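Local coordinates for possible substrate binding protein of ABC transporter system (PDB 3N0X) that probably serves as the periplasmic binding protein of an ABC transporter, capturing branched-chain or related amino acids for uptake, at residues I50-Q55 against L65-Q70; T122-S127 against A253-Y258; E267-E272 against G287-A292. All coordinates share one frame; numbering follows the deposited sequence. Where two conformers were deposited one is given.

Contact 1: residues I50-Q55 against L65-Q70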
ATOM      1  N   ILE A  50      14.080  16.591  -7.945  1.00 20.56           N
ATOM      2  CA  ILE A  50      13.855  16.647  -9.389  0.50 22.15           C
ATOM      3  C   ILE A  50      12.670  15.740  -9.676  1.00 21.47           C
ATOM      4  O   ILE A  50      12.783  14.554  -9.382  1.00 22.96           O
ATOM      5  CB  ILE A  50      15.085  16.043 -10.129  0.50 22.52           C
ATOM      6  CG1 ILE A  50      16.358  16.829  -9.796  0.50 24.15           C
ATOM      7  CG2 ILE A  50      14.865  16.002 -11.646  0.50 27.30           C
ATOM      8  CD1 ILE A  50      16.132  18.307  -9.869  0.50 25.76           C
ATOM      9  N   THR A  51      11.586  16.250 -10.249  1.00 21.20           N
ATOM     10  CA  THR A  51      10.432  15.418 -10.601  1.00 20.57           C
ATOM     11  C   THR A  51      10.402  15.084 -12.105  1.00 21.09           C
ATOM     12  O   THR A  51      10.775  15.910 -12.947  1.00 21.81           O
ATOM     13  CB  THR A  51       9.098  16.061 -10.183  1.00 22.02           C
ATOM     14  OG1 THR A  51       8.893  17.272 -10.922  1.00 23.60           O
ATOM     15  CG2 THR A  51       9.080  16.378  -8.685  1.00 21.91           C
ATOM     16  N   LYS A  52       9.978  13.859 -12.418  1.00 19.35           N
ATOM     17  CA  LYS A  52       9.943  13.353 -13.783  1.00 18.42           C
ATOM     18  C   LYS A  52       8.577  12.687 -13.958  1.00 18.04           C
ATOM     19  O   LYS A  52       8.294  11.643 -13.363  1.00 16.98           O
ATOM     20  CB  LYS A  52      11.026  12.287 -14.023  1.00 20.45           C
ATOM     21  CG  LYS A  52      12.479  12.722 -13.843  1.00 26.74           C
ATOM     22  CD  LYS A  52      12.980  13.315 -15.153  1.00 30.99           C
ATOM     23  CE  LYS A  52      14.420  13.722 -15.035  1.00 36.58           C
ATOM     24  NZ  LYS A  52      14.702  14.862 -15.937  1.00 32.88           N
ATOM     25  N   ASP A  53       7.747  13.270 -14.802  1.00 17.36           N
ATOM     26  CA  ASP A  53       6.460  12.701 -15.140  1.00 17.15           C
ATOM     27  C   ASP A  53       6.632  11.571 -16.144  1.00 18.34           C
ATOM     28  O   ASP A  53       7.161  11.796 -17.248  1.00 21.35           O
ATOM     29  CB  ASP A  53       5.599  13.824 -15.715  1.00 18.55           C
ATOM     30  CG  ASP A  53       4.237  13.374 -16.195  1.00 20.39           C
ATOM     31  OD1 ASP A  53       3.731  12.266 -15.882  1.00 17.63           O
ATOM     32  OD2 ASP A  53       3.644  14.230 -16.885  1.00 25.32           O
ATOM     33  N   ASP A  54       6.208  10.361 -15.781  1.00 16.82           N
ATOM     34  CA  ASP A  54       6.263   9.232 -16.708  1.00 17.80           C
ATOM     35  C   ASP A  54       4.955   8.902 -17.409  1.00 19.44           C
ATOM     36  O   ASP A  54       4.903   7.971 -18.199  1.00 19.10           O
ATOM     37  CB  ASP A  54       6.868   7.981 -16.035  1.00 18.18           C
ATOM     38  CG  ASP A  54       5.997   7.391 -14.933  1.00 21.09           C
ATOM     39  OD1 ASP A  54       4.804   7.736 -14.820  1.00 17.05           O
ATOM     40  OD2 ASP A  54       6.518   6.517 -14.206  1.00 16.81           O
ATOM     41  N   GLN A  55       3.907   9.670 -17.128  1.00 19.62           N
ATOM     42  CA  GLN A  55       2.579   9.471 -17.703  1.00 19.31           C
ATOM     43  C   GLN A  55       2.014   8.080 -17.475  1.00 18.85           C
ATOM     44  O   GLN A  55       1.103   7.664 -18.159  1.00 19.75           O
ATOM     45  CB  GLN A  55       2.586   9.818 -19.196  1.00 21.94           C
ATOM     46  CG  GLN A  55       3.169  11.195 -19.493  1.00 24.60           C
ATOM     47  CD  GLN A  55       3.124  11.558 -20.946  1.00 29.50           C
ATOM     48  OE1 GLN A  55       2.200  11.180 -21.658  1.00 28.15           O
ATOM     49  NE2 GLN A  55       4.142  12.269 -21.406  1.00 31.06           N
ATOM     50  N   LEU A  65      13.781   7.688 -15.761  1.00 17.52           N
ATOM     51  CA  LEU A  65      14.635   7.276 -14.655  1.00 15.63           C
ATOM     52  C   LEU A  65      16.109   7.271 -15.057  1.00 16.47           C
ATOM     53  O   LEU A  65      16.962   7.694 -14.294  1.00 16.79           O
ATOM     54  CB  LEU A  65      14.226   5.907 -14.105  1.00 16.05           C
ATOM     55  CG  LEU A  65      15.053   5.368 -12.934  1.00 16.14           C
ATOM     56  CD1 LEU A  65      15.041   6.362 -11.741  1.00 17.51           C
ATOM     57  CD2 LEU A  65      14.582   3.966 -12.485  1.00 16.35           C
ATOM     58  N   ALA A  66      16.393   6.763 -16.255  1.00 18.51           N
ATOM     59  CA  ALA A  66      17.740   6.815 -16.777  1.00 19.91           C
ATOM     60  C   ALA A  66      18.231   8.254 -16.864  1.00 19.44           C
ATOM     61  O   ALA A  66      19.338   8.580 -16.458  1.00 20.62           O
ATOM     62  CB  ALA A  66      17.808   6.132 -18.158  1.00 19.91           C
ATOM     63  N   GLU A  67      17.377   9.127 -17.381  1.00 19.68           N
ATOM     64  CA  GLU A  67      17.719  10.540 -17.456  1.00 21.65           C
ATOM     65  C   GLU A  67      18.008  11.139 -16.073  1.00 20.04           C
ATOM     66  O   GLU A  67      18.930  11.947 -15.898  1.00 21.53           O
ATOM     67  CB  GLU A  67      16.593  11.320 -18.141  1.00 22.61           C
ATOM     68  CG  GLU A  67      16.939  12.782 -18.362  1.00 30.75           C
ATOM     69  CD  GLU A  67      15.892  13.511 -19.190  1.00 38.56           C
ATOM     70  OE1 GLU A  67      14.862  13.931 -18.615  1.00 41.73           O
ATOM     71  OE2 GLU A  67      16.127  13.691 -20.408  1.00 44.50           O
ATOM     72  N   ALA A  68      17.238  10.728 -15.079  1.00 19.25           N
ATOM     73  CA  ALA A  68      17.450  11.205 -13.720  1.00 18.42           C
ATOM     74  C   ALA A  68      18.814  10.841 -13.191  1.00 18.99           C
ATOM     75  O   ALA A  68      19.488  11.672 -12.599  1.00 20.99           O
ATOM     76  CB  ALA A  68      16.354  10.680 -12.786  1.00 18.14           C
ATOM     77  N   TYR A  69      19.198   9.588 -13.360  1.00 18.50           N
ATOM     78  CA  TYR A  69      20.483   9.124 -12.897  1.00 18.79           C
ATOM     79  C   TYR A  69      21.663   9.667 -13.692  1.00 21.29           C
ATOM     80  O   TYR A  69      22.721   9.949 -13.131  1.00 25.11           O
ATOM     81  CB  TYR A  69      20.521   7.609 -12.952  1.00 19.82           C
ATOM     82  CG  TYR A  69      19.634   6.876 -11.951  1.00 16.37           C
ATOM     83  CD1 TYR A  69      19.487   7.316 -10.615  1.00 17.19           C
ATOM     84  CD2 TYR A  69      19.002   5.688 -12.316  1.00 17.52           C
ATOM     85  CE1 TYR A  69      18.703   6.586  -9.722  1.00 17.18           C
ATOM     86  CE2 TYR A  69      18.240   4.972 -11.453  1.00 17.09           C
ATOM     87  CZ  TYR A  69      18.080   5.407 -10.154  1.00 16.56           C
ATOM     88  OH  TYR A  69      17.304   4.664  -9.302  1.00 18.62           O
ATOM     89  N   GLN A  70      21.488   9.764 -15.000  1.00 21.29           N
ATOM     90  CA  GLN A  70      22.607  10.084 -15.898  1.00 23.94           C
ATOM     91  C   GLN A  70      22.813  11.543 -16.305  0.50 25.74           C
ATOM     92  O   GLN A  70      23.943  11.938 -16.582  0.50 27.81           O
ATOM     93  CB  GLN A  70      22.416   9.366 -17.228  1.00 24.06           C
ATOM     94  CG  GLN A  70      22.568   7.847 -17.080  1.00 27.10           C
ATOM     95  CD  GLN A  70      22.046   7.065 -18.263  1.00 32.27           C
ATOM     96  OE1 GLN A  70      21.765   7.628 -19.317  1.00 35.46           O
ATOM     97  NE2 GLN A  70      21.908   5.755 -18.091  1.00 33.00           N
TER

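Contact 2: residues T122-S127 against A253-Y258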
ATOM      1  N   THR A 122       9.224   1.258   0.044  1.00 12.94           N
ATOM      2  CA  THR A 122       8.467   1.773   1.183  1.00 12.95           C
ATOM      3  C   THR A 122       6.947   1.488   1.072  1.00 13.38           C
ATOM      4  O   THR A 122       6.299   1.317   2.105  1.00 16.67           O
ATOM      5  CB  THR A 122       8.704   3.267   1.387  1.00 13.41           C
ATOM      6  OG1 THR A 122       8.423   3.976   0.170  1.00 13.10           O
ATOM      7  CG2 THR A 122      10.115   3.536   1.818  1.00 14.64           C
ATOM      8  N   GLY A 123       6.419   1.479  -0.146  1.00 14.22           N
ATOM      9  CA  GLY A 123       5.013   1.170  -0.355  1.00 15.45           C
ATOM     10  C   GLY A 123       4.713  -0.213   0.185  1.00 15.70           C
ATOM     11  O   GLY A 123       5.594  -1.081   0.246  1.00 16.30           O
ATOM     12  N   ARG A 124       3.493  -0.437   0.653  1.00 13.59           N
ATOM     13  CA  ARG A 124       3.132  -1.815   0.992  1.00 14.02           C
ATOM     14  C   ARG A 124       2.963  -2.596  -0.305  1.00 13.58           C
ATOM     15  O   ARG A 124       2.645  -2.050  -1.347  1.00 14.79           O
ATOM     16  CB  ARG A 124       1.905  -1.921   1.904  1.00 15.57           C
ATOM     17  CG  ARG A 124       0.551  -2.041   1.238  1.00 15.30           C
ATOM     18  CD  ARG A 124       0.174  -0.807   0.432  1.00 14.38           C
ATOM     19  NE  ARG A 124      -1.164  -0.911  -0.125  1.00 13.36           N
ATOM     20  CZ  ARG A 124      -1.715  -0.096  -1.020  1.00 15.07           C
ATOM     21  NH1 ARG A 124      -1.101   1.017  -1.449  1.00 15.62           N
ATOM     22  NH2 ARG A 124      -2.929  -0.389  -1.496  1.00 16.69           N
ATOM     23  N   ASN A 125       3.176  -3.894  -0.229  1.00 14.05           N
ATOM     24  CA  ASN A 125       2.911  -4.758  -1.368  1.00 13.80           C
ATOM     25  C   ASN A 125       1.547  -5.429  -1.252  1.00 12.71           C
ATOM     26  O   ASN A 125       0.898  -5.385  -0.203  1.00 12.92           O
ATOM     27  CB  ASN A 125       4.061  -5.761  -1.646  1.00 13.30           C
ATOM     28  CG  ASN A 125       4.273  -6.779  -0.566  1.00 16.07           C
ATOM     29  OD1 ASN A 125       3.327  -7.302   0.023  1.00 15.79           O
ATOM     30  ND2 ASN A 125       5.543  -7.096  -0.289  1.00 18.01           N
ATOM     31  N   SER A 126       1.070  -5.998  -2.371  1.00 14.16           N
ATOM     32  CA  SER A 126      -0.272  -6.586  -2.405  0.50 13.63           C
ATOM     33  C   SER A 126      -0.406  -7.769  -1.433  1.00 13.40           C
ATOM     34  O   SER A 126      -1.474  -7.996  -0.873  1.00 14.55           O
ATOM     35  CB  SER A 126      -0.627  -6.986  -3.829  0.50 15.67           C
ATOM     36  OG  SER A 126      -0.828  -5.826  -4.613  0.50 17.95           O
ATOM     37  N   SER A 127       0.676  -8.499  -1.206  1.00 14.08           N
ATOM     38  CA  SER A 127       0.667  -9.531  -0.151  1.00 16.13           C
ATOM     39  C   SER A 127       0.418  -8.952   1.242  1.00 14.86           C
ATOM     40  O   SER A 127      -0.355  -9.544   2.020  1.00 14.36           O
ATOM     41  CB  SER A 127       1.918 -10.411  -0.165  1.00 16.79           C
ATOM     42  OG  SER A 127       1.851 -11.311  -1.265  1.00 20.50           O
ATOM     43  N   ALA A 253      -8.851  -4.744   6.748  1.00 10.29           N
ATOM     44  CA  ALA A 253      -7.608  -4.064   7.046  1.00 12.57           C
ATOM     45  C   ALA A 253      -7.227  -3.094   5.965  1.00 12.86           C
ATOM     46  O   ALA A 253      -7.568  -3.282   4.804  1.00 12.16           O
ATOM     47  CB  ALA A 253      -6.471  -5.079   7.248  1.00 14.37           C
ATOM     48  N   THR A 254      -6.526  -2.038   6.378  1.00 12.28           N
ATOM     49  CA  THR A 254      -6.079  -0.976   5.495  1.00 11.55           C
ATOM     50  C   THR A 254      -4.617  -0.585   5.711  1.00 11.12           C
ATOM     51  O   THR A 254      -4.053  -0.703   6.804  1.00 12.80           O
ATOM     52  CB  THR A 254      -6.999   0.284   5.620  1.00 13.15           C
ATOM     53  OG1 THR A 254      -6.757   1.150   4.488  1.00 14.26           O
ATOM     54  CG2 THR A 254      -6.828   1.004   6.976  1.00 12.88           C
ATOM     55  N   TYR A 255      -4.025  -0.071   4.640  1.00 11.71           N
ATOM     56  CA  TYR A 255      -2.667   0.472   4.682  1.00 12.48           C
ATOM     57  C   TYR A 255      -2.601   1.759   5.524  1.00 11.78           C
ATOM     58  O   TYR A 255      -1.601   2.035   6.181  1.00 11.96           O
ATOM     59  CB  TYR A 255      -2.238   0.769   3.219  1.00 12.30           C
ATOM     60  CG  TYR A 255      -1.042   1.699   3.028  1.00 11.92           C
ATOM     61  CD1 TYR A 255       0.271   1.297   3.293  1.00 11.83           C
ATOM     62  CD2 TYR A 255      -1.232   2.955   2.540  1.00 11.53           C
ATOM     63  CE1 TYR A 255       1.349   2.156   3.086  1.00 11.00           C
ATOM     64  CE2 TYR A 255      -0.176   3.832   2.396  1.00 12.88           C
ATOM     65  CZ  TYR A 255       1.118   3.419   2.625  1.00 15.69           C
ATOM     66  OH  TYR A 255       2.170   4.290   2.413  1.00 14.72           O
ATOM     67  N   TYR A 256      -3.644   2.568   5.453  1.00 10.09           N
ATOM     68  CA  TYR A 256      -3.662   3.881   6.077  1.00 11.57           C
ATOM     69  C   TYR A 256      -5.078   4.445   6.141  1.00 12.65           C
ATOM     70  O   TYR A 256      -5.904   4.188   5.275  1.00 15.83           O
ATOM     71  CB  TYR A 256      -2.781   4.864   5.296  1.00 10.69           C
ATOM     72  CG  TYR A 256      -2.601   6.248   5.937  1.00 11.06           C
ATOM     73  CD1 TYR A 256      -1.728   6.459   7.015  1.00 11.88           C
ATOM     74  CD2 TYR A 256      -3.277   7.355   5.428  1.00 11.95           C
ATOM     75  CE1 TYR A 256      -1.564   7.735   7.552  1.00 12.19           C
ATOM     76  CE2 TYR A 256      -3.119   8.612   5.953  1.00 10.95           C
ATOM     77  CZ  TYR A 256      -2.275   8.787   7.050  1.00 12.16           C
ATOM     78  OH  TYR A 256      -2.139  10.064   7.552  1.00 13.39           O
ATOM     79  N   TYR A 257      -5.342   5.210   7.195  1.00 13.42           N
ATOM     80  CA  TYR A 257      -6.502   6.119   7.288  1.00 12.91           C
ATOM     81  C   TYR A 257      -6.002   7.226   8.197  1.00 12.64           C
ATOM     82  O   TYR A 257      -5.454   6.934   9.247  1.00 12.64           O
ATOM     83  CB  TYR A 257      -7.768   5.427   7.814  1.00 12.16           C
ATOM     84  CG  TYR A 257      -8.937   6.360   7.918  1.00 13.02           C
ATOM     85  CD1 TYR A 257      -9.648   6.713   6.789  1.00 13.58           C
ATOM     86  CD2 TYR A 257      -9.310   6.912   9.122  1.00 13.87           C
ATOM     87  CE1 TYR A 257     -10.720   7.589   6.868  1.00 16.21           C
ATOM     88  CE2 TYR A 257     -10.376   7.765   9.230  1.00 13.53           C
ATOM     89  CZ  TYR A 257     -11.068   8.117   8.103  1.00 14.20           C
ATOM     90  OH  TYR A 257     -12.105   9.013   8.222  1.00 16.28           O
ATOM     91  N   TYR A 258      -6.173   8.475   7.785  1.00 13.56           N
ATOM     92  CA  TYR A 258      -5.522   9.597   8.462  0.50 14.23           C
ATOM     93  C   TYR A 258      -5.721   9.642   9.973  1.00 13.84           C
ATOM     94  O   TYR A 258      -4.809  10.022  10.698  1.00 13.65           O
ATOM     95  CB  TYR A 258      -5.920  10.940   7.833  0.50 14.54           C
ATOM     96  CG  TYR A 258      -7.387  11.311   7.924  0.50 14.39           C
ATOM     97  CD1 TYR A 258      -8.310  10.821   7.007  0.50 13.66           C
ATOM     98  CD2 TYR A 258      -7.836  12.181   8.904  0.50 19.28           C
ATOM     99  CE1 TYR A 258      -9.669  11.179   7.083  0.50 15.66           C
ATOM    100  CE2 TYR A 258      -9.185  12.547   8.986  0.50 14.25           C
ATOM    101  CZ  TYR A 258     -10.095  12.040   8.077  0.50 19.22           C
ATOM    102  OH  TYR A 258     -11.445  12.391   8.187  0.50 15.54           O
TER
HETATM  103  O   HOH W   1       4.637   3.704   2.054  1.00 16.26           O

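Contact 3: residues E267-E272 against G287-A292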
ATOM      1  N   GLU A 267       0.556  13.119  13.502  1.00 14.96           N
ATOM      2  CA  GLU A 267      -0.116  14.276  14.098  1.00 15.35           C
ATOM      3  C   GLU A 267       0.224  15.555  13.345  1.00 14.34           C
ATOM      4  O   GLU A 267      -0.673  16.308  12.956  1.00 16.02           O
ATOM      5  CB  GLU A 267       0.235  14.373  15.597  1.00 16.54           C
ATOM      6  CG  GLU A 267      -0.139  15.669  16.305  1.00 26.87           C
ATOM      7  CD  GLU A 267      -1.585  15.787  16.684  1.00 38.56           C
ATOM      8  OE1 GLU A 267      -2.370  14.829  16.455  1.00 41.22           O
ATOM      9  OE2 GLU A 267      -1.930  16.881  17.226  1.00 43.26           O
ATOM     10  N   TRP A 268       1.511  15.772  13.110  1.00 13.99           N
ATOM     11  CA  TRP A 268       1.969  16.943  12.358  1.00 14.88           C
ATOM     12  C   TRP A 268       1.435  16.914  10.918  1.00 14.26           C
ATOM     13  O   TRP A 268       0.894  17.901  10.402  1.00 14.35           O
ATOM     14  CB  TRP A 268       3.508  17.030  12.391  1.00 14.36           C
ATOM     15  CG  TRP A 268       4.003  18.239  11.668  1.00 12.87           C
ATOM     16  CD1 TRP A 268       4.063  19.520  12.157  1.00 16.08           C
ATOM     17  CD2 TRP A 268       4.494  18.301  10.333  1.00 11.87           C
ATOM     18  NE1 TRP A 268       4.540  20.372  11.195  1.00 18.82           N
ATOM     19  CE2 TRP A 268       4.821  19.649  10.063  1.00 16.91           C
ATOM     20  CE3 TRP A 268       4.660  17.357   9.326  1.00 15.38           C
ATOM     21  CZ2 TRP A 268       5.313  20.067   8.829  1.00 18.80           C
ATOM     22  CZ3 TRP A 268       5.158  17.776   8.094  1.00 15.79           C
ATOM     23  CH2 TRP A 268       5.491  19.112   7.861  1.00 15.41           C
ATOM     24  N   LEU A 269       1.559  15.764  10.282  1.00 13.14           N
ATOM     25  CA  LEU A 269       1.142  15.626   8.885  1.00 11.88           C
ATOM     26  C   LEU A 269      -0.343  15.947   8.726  1.00 12.42           C
ATOM     27  O   LEU A 269      -0.701  16.737   7.847  1.00 13.65           O
ATOM     28  CB  LEU A 269       1.448  14.228   8.393  1.00 11.68           C
ATOM     29  CG  LEU A 269       0.870  13.940   6.982  1.00 10.42           C
ATOM     30  CD1 LEU A 269       1.420  14.839   5.898  1.00 12.39           C
ATOM     31  CD2 LEU A 269       1.152  12.463   6.649  1.00 12.83           C
ATOM     32  N   VAL A 270      -1.171  15.361   9.575  1.00 12.25           N
ATOM     33  CA  VAL A 270      -2.607  15.573   9.499  1.00 12.60           C
ATOM     34  C   VAL A 270      -2.949  17.048   9.747  1.00 14.01           C
ATOM     35  O   VAL A 270      -3.704  17.684   8.990  1.00 15.39           O
ATOM     36  CB  VAL A 270      -3.396  14.616  10.409  1.00 12.62           C
ATOM     37  CG1 VAL A 270      -4.889  15.069  10.412  1.00 15.11           C
ATOM     38  CG2 VAL A 270      -3.258  13.179   9.917  1.00 13.13           C
ATOM     39  N   THR A 271      -2.396  17.625  10.799  1.00 13.99           N
ATOM     40  CA  THR A 271      -2.718  18.999  11.145  1.00 15.52           C
ATOM     41  C   THR A 271      -2.275  19.987  10.079  1.00 15.40           C
ATOM     42  O   THR A 271      -3.042  20.877   9.638  1.00 16.52           O
ATOM     43  CB  THR A 271      -2.096  19.343  12.480  1.00 17.74           C
ATOM     44  OG1 THR A 271      -2.676  18.498  13.482  1.00 21.53           O
ATOM     45  CG2 THR A 271      -2.350  20.811  12.848  1.00 20.50           C
ATOM     46  N   GLU A 272      -1.051  19.814   9.597  1.00 14.65           N
ATOM     47  CA  GLU A 272      -0.515  20.747   8.626  0.60 15.31           C
ATOM     48  C   GLU A 272      -1.136  20.567   7.257  1.00 15.51           C
ATOM     49  O   GLU A 272      -1.329  21.524   6.526  1.00 15.72           O
ATOM     50  CB  GLU A 272       1.004  20.595   8.572  0.60 17.22           C
ATOM     51  CG  GLU A 272       1.684  21.751   7.939  0.60 22.35           C
ATOM     52  CD  GLU A 272       1.435  23.106   8.631  0.60 13.42           C
ATOM     53  OE1 GLU A 272       1.451  23.185   9.878  0.60 29.80           O
ATOM     54  OE2 GLU A 272       1.246  24.082   7.898  0.60 24.78           O
ATOM     55  N   GLY A 287       2.617   7.608   2.027  1.00 13.43           N
ATOM     56  CA  GLY A 287       3.716   6.893   1.403  1.00 12.36           C
ATOM     57  C   GLY A 287       4.851   7.764   0.897  1.00 12.93           C
ATOM     58  O   GLY A 287       6.031   7.429   1.068  1.00 12.18           O
ATOM     59  N   GLY A 288       4.522   8.921   0.341  1.00 12.43           N
ATOM     60  CA  GLY A 288       5.574   9.832  -0.098  1.00 12.59           C
ATOM     61  C   GLY A 288       6.385  10.324   1.073  1.00 12.58           C
ATOM     62  O   GLY A 288       7.594  10.465   0.988  1.00 12.39           O
ATOM     63  N   PHE A 289       5.701  10.574   2.175  1.00 11.85           N
ATOM     64  CA  PHE A 289       6.344  11.006   3.426  1.00 11.72           C
ATOM     65  C   PHE A 289       7.266   9.909   3.923  1.00 11.99           C
ATOM     66  O   PHE A 289       8.400  10.153   4.350  1.00 11.25           O
ATOM     67  CB  PHE A 289       5.249  11.349   4.457  1.00 12.50           C
ATOM     68  CG  PHE A 289       5.670  12.214   5.615  1.00 12.32           C
ATOM     69  CD1 PHE A 289       6.629  11.806   6.509  1.00 12.93           C
ATOM     70  CD2 PHE A 289       5.020  13.418   5.849  1.00 13.65           C
ATOM     71  CE1 PHE A 289       6.968  12.612   7.644  1.00 13.13           C
ATOM     72  CE2 PHE A 289       5.309  14.214   6.937  1.00 13.18           C
ATOM     73  CZ  PHE A 289       6.282  13.791   7.839  1.00 13.15           C
ATOM     74  N   SER A 290       6.786   8.666   3.891  1.00 12.73           N
ATOM     75  CA  SER A 290       7.585   7.531   4.309  1.00 12.65           C
ATOM     76  C   SER A 290       8.852   7.392   3.474  1.00 11.77           C
ATOM     77  O   SER A 290       9.943   7.111   4.025  1.00 12.65           O
ATOM     78  CB  SER A 290       6.766   6.245   4.256  1.00 13.22           C
ATOM     79  OG  SER A 290       5.624   6.382   5.103  1.00 14.15           O
ATOM     80  N   ALA A 291       8.737   7.561   2.157  1.00 11.42           N
ATOM     81  CA  ALA A 291       9.914   7.541   1.302  1.00 11.08           C
ATOM     82  C   ALA A 291      10.912   8.655   1.647  1.00 11.84           C
ATOM     83  O   ALA A 291      12.142   8.394   1.646  1.00 13.39           O
ATOM     84  CB  ALA A 291       9.522   7.604  -0.172  1.00 12.75           C
ATOM     85  N   ALA A 292      10.417   9.838   1.964  1.00 11.25           N
ATOM     86  CA  ALA A 292      11.273  10.939   2.359  1.00 11.81           C
ATOM     87  C   ALA A 292      12.077  10.534   3.567  1.00 12.49           C
ATOM     88  O   ALA A 292      13.289  10.800   3.677  1.00 12.64           O
ATOM     89  CB  ALA A 292      10.416  12.234   2.650  1.00 12.17           C
TER

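Contact 1: residues I50-Q55 against L65-Q70
The ammonium group of Lys-52 is gripped by two carboxylates: NZ lies 2.8 Å from OE1 of Glu-67, a hydrogen-bonded salt bridge, and forms a second salt bridge with OD2 of Asp-72, just beyond the end of helix 58-70. OE1 is approached on its anti side, with NZ 27° out of the carboxylate plane. The two side chains cross at about a right angle. Glu-67 rises extended from the helix, whereas Lys-52 kinks at CG (chi2 -87°) and from there runs nearly straight toward the helix. Its aliphatic part contributes to the contact as well: CE passes 3.6 Å from Glu-67 OE1 and 4.2 Å from the methyl CB of Ala-68. CE thus lies against Ala-68, while NZ reaches the exposed Glu-67. With two acidic partners close by, the protonated form of the amine is probably stabilised. The closest CA atoms are those of Lys-52 and Leu-65, 7.7 Å apart; the Ala-68 methyl faces the strand and also rests on Ala-8 of the neighbouring strand 5-11. Past the end of strand 45-53 the chain turns sharply: OD1 of Asp-53 accepts the backbone N of Gln-55 at 2.9 Å, from above the carboxylate plane, and closes an Asx turn. Asp-54 then bonds through OD2 to Ser-61 and Thr-80, tying the turn to the start of the helix and to the residue after strand 76-79. Strand 45-53, helix 58-70 and strand 76-79, with strand 5-11 lying between the two parallel strands, make up a beta-alpha-beta crossover of the Rossmann-like lobe found in periplasmic binding proteins.

Contact 2: residues T122-S127 against A253-Y258
Arg-124 crosses Tyr-255 obliquely, its CB, CG and CD meeting the ring at CD1. Its CB starts 3.9 Å from CD1 of the tyrosine, and CG keeps the same distance from that atom. The next methylene makes the closest approach, with CD 3.6 Å from Tyr-255 CD1. NE then moves back toward the root of the tyrosine, 3.9 Å from Tyr-255 CB. The guanidinium plane is tilted 25° from the ring plane, and Tyr-255 CB, not the ring, lies over one of its faces. A first torsion of 91°, off the staggered position, and a bend at chi2 (-65°) bring the chain into this course. At the tip, NE forms a salt bridge with Asp-129 on helix 126-137, which orients the guanidinium, and a glycerol probably taken up from the crystallisation liquor is bound at NH1. At its far end the tyrosine is linked to the same segment through water: its OH stands 2.6 Å from a water that donates a weak bond of 2.9 Å to Thr-122 O. That carbonyl also receives NE2 of Gln-337, a residue of strand 335-345 that Arg-124 and Tyr-255 both touch. Beyond the arginine, Asn-125 takes the N-cap position of helix 126-137, its OD1 accepting the backbone N of Gln-128. The contact thus joins two connecting segments near the centre of the molecule, one leaving strand 119-121 for the next lobe and the other following strand 251-254, an arrangement consistent with the interdomain hinge and cleft of type I periplasmic binding proteins, where a bound glycerol may mark the pocket.

Contact 3: residues E267-E272 against G287-A292
Two helical segments face each other with Leu-269 and Phe-289 nearest across the gap, their CA atoms 8.8 Å apart. Phe-289 makes all the contacts from the 287-292 side. Its CG is anti to the backbone N (chi1 -161°), which sends the ring across to helix 264-277, where it meets two neighbouring residues. On one side its CE2 touches Trp-268 CZ3 at 3.7 Å. Each of these atoms lies at the edge of the other ring, near its plane, and the benzenoid part of the indole and the phenyl thus meet edge to edge. The two side chains cross at about a right angle. CB of Glu-272 covers one face of the indole. Leu-269 packs against the adjacent part of the phenyl ring: its CD1 comes within 3.9 Å of Phe-289 CD2, approaching obliquely, while the two side chains slide past each other in opposite directions. No hydrogen bond joins the segments; the contact is wholly apolar. Pro-322 borders both Leu-269 and Phe-289, and helix 18-35 completes the surroundings, with Met-30 against Leu-269 and the ring of Tyr-34 meeting the indole. The result is a buried aromatic and aliphatic helix-helix interface, joining two helices that follow each other in the chain, 264-277 and 283-302, and that pack with helix 18-35 in the same lobe.

How the contacts relate
Along the chain the contacts follow in series, contact 1 first, then contact 2 and contact 3. Contact 1 lies on the six-stranded mixed sheet, about 25 Å and 23 Å, centre to centre, from contacts 2 and 3, and touches neither. The other two are 15 Å apart and pack together: Tyr-255 OH reaches Gly-287 CA of helix 283-302 at 3.2 Å, and Thr-122 OG1 lies beside Ala-291 CB. Strand 251-254 is followed directly by helix 264-277, so the chain passes from the connecting segment of contact 2 into the helices of contact 3. Contacts 1 and 3 probably lie in the same lobe, helix 283-302 packing with helix 18-35, whereas contact 2 probably lies where two lobes meet around a ligand.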